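Local coordinates for CBS domain containing membrane protein (Sphaerobacter thermophilus, PDB 4ESY) that is of uncharacterised function, though its C-terminal pair of CBS domains, the part present here, probably senses adenosyl-type ligands to regulate the membrane-associated whole, at residues Val18-Arg21 / Asp22-Thr25. Numbering follows the deposited sequence.
Sequences VPIR and DILT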
loop_
_atom_site.group_PDB
_atom_site.type_symbol
_atom_site.label_atom_id
_atom_site.label_comp_id
_atom_site.label_asym_id
_atom_site.label_seq_id
_atom_site.Cartn_x
_atom_site.Cartn_y
_atom_site.Cartn_z
ATOM N N VAL B 18 8.747 18.612 -9.797
ATOM C CA VAL B 18 7.301 18.737 -9.565
ATOM C C VAL B 18 6.977 19.101 -8.102
ATOM O O VAL B 18 7.476 18.475 -7.178
ATOM C CB VAL B 18 6.628 17.401 -9.912
ATOM C CG1 VAL B 18 5.143 17.375 -9.477
ATOM C CG2 VAL B 18 6.819 17.082 -11.420
ATOM N N PRO B 19 6.147 20.128 -7.873
ATOM C CA PRO B 19 5.914 20.401 -6.441
ATOM C C PRO B 19 4.972 19.370 -5.835
ATOM O O PRO B 19 4.074 18.870 -6.517
ATOM C CB PRO B 19 5.285 21.804 -6.416
ATOM C CG PRO B 19 4.758 22.020 -7.819
ATOM C CD PRO B 19 5.614 21.178 -8.753
ATOM N N ILE B 20 5.219 19.044 -4.571
ATOM C CA ILE B 20 4.368 18.127 -3.816
ATOM C C ILE B 20 2.882 18.363 -3.996
ATOM O O ILE B 20 2.130 17.418 -4.218
ATOM C CB ILE B 20 4.689 18.151 -2.295
ATOM C CG1 ILE B 20 6.009 17.451 -2.056
ATOM C CG2 ILE B 20 3.635 17.382 -1.512
ATOM C CD1 ILE B 20 5.990 16.090 -2.688
ATOM N N ARG B 21 2.452 19.613 -3.914
ATOM C CA ARG B 21 1.013 19.884 -3.977
ATOM C C ARG B 21 0.374 19.323 -5.266
ATOM O O ARG B 21 -0.818 19.040 -5.290
ATOM C CB ARG B 21 0.694 21.376 -3.766
ATOM C CG ARG B 21 0.346 22.138 -5.038
ATOM C CD ARG B 21 0.446 23.647 -4.850
ATOM N NE ARG B 21 1.728 24.136 -5.350
ATOM C CZ ARG B 21 2.558 24.907 -4.657
ATOM N NH1 ARG B 21 2.233 25.301 -3.426
ATOM N NH2 ARG B 21 3.712 25.285 -5.201
ATOM N N ASP B 22 1.185 19.114 -6.310
ATOM C CA ASP B 22 0.698 18.543 -7.575
ATOM C C ASP B 22 0.382 17.041 -7.477
ATOM O O ASP B 22 -0.358 16.524 -8.283
ATOM C CB ASP B 22 1.697 18.776 -8.714
ATOM C CG ASP B 22 1.625 20.180 -9.284
ATOM O OD1 ASP B 22 0.744 20.974 -8.878
ATOM O OD2 ASP B 22 2.447 20.488 -10.168
ATOM N N ILE B 23 0.949 16.344 -6.498
ATOM C CA ILE B 23 0.680 14.925 -6.371
ATOM C C ILE B 23 -0.356 14.609 -5.300
ATOM O O ILE B 23 -0.781 13.453 -5.179
ATOM C CB ILE B 23 1.950 14.067 -6.165
ATOM C CG1 ILE B 23 2.516 14.192 -4.752
ATOM C CG2 ILE B 23 3.018 14.444 -7.193
ATOM C CD1 ILE B 23 3.715 13.224 -4.493
ATOM N N LEU B 24 -0.789 15.628 -4.557
ATOM C CA LEU B 24 -1.855 15.444 -3.580
ATOM C C LEU B 24 -3.192 15.557 -4.280
ATOM O O LEU B 24 -3.813 16.612 -4.265
ATOM C CB LEU B 24 -1.766 16.500 -2.476
ATOM C CG LEU B 24 -0.492 16.367 -1.652
ATOM C CD1 LEU B 24 -0.412 17.472 -0.596
ATOM C CD2 LEU B 24 -0.425 14.973 -1.003
ATOM N N THR B 25 -3.635 14.478 -4.902
ATOM C CA THR B 25 -4.794 14.534 -5.799
ATOM C C THR B 25 -6.029 13.934 -5.142
ATOM O O THR B 25 -7.105 13.844 -5.745
ATOM C CB THR B 25 -4.519 13.771 -7.098
ATOM O OG1 THR B 25 -4.233 12.407 -6.775
ATOM C CG2 THR B 25 -3.319 14.392 -7.862
HETATM O O HOH W 1 -3.072 19.608 -4.406
HETATM O O HOH W 2 1.391 23.858 -8.684
#
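The amides of D22 and I23 close two successive i to i+3 turns, N of D22 to O of P19 at 2.9 Å and N of I23 to O of I20 at 2.8 Å. The amide of L24 makes weak bonds to O of I20 and O of R21. CG anti to the carbonyl carbon of D22 (chi1 -79°) places the carboxylate across the CG-CD edge of P19, OD2 3.5 Å from CD. CB of D22 meets CG1 of V18 at 3.8 Å. The charged groups of R21 and D22 do not touch directly, NE of R21 lying 4.8 Å from OD1 of D22. One water spans them, donating to OD1 and weakly accepting from NE. Replacing D22 with an alanine would probably open a gap beside CG and CD of P19 and leave this water without its acceptor. CD1 of I20 touches CD1 of I23 at 4.1 Å, and CG2 of I20 lies 4.2 Å from CD1 of L24. A second water bridges O of R21 and O of L24. The turn lies in the loop between helix 2-17 and strand 31-32 and packs onto the second CBS repeat: V18 and I23 touch V124 and I20 touches I127 of helix 124-134, while L24 rests on V141, V148 and V151 of the 138-143/146-152 hairpin.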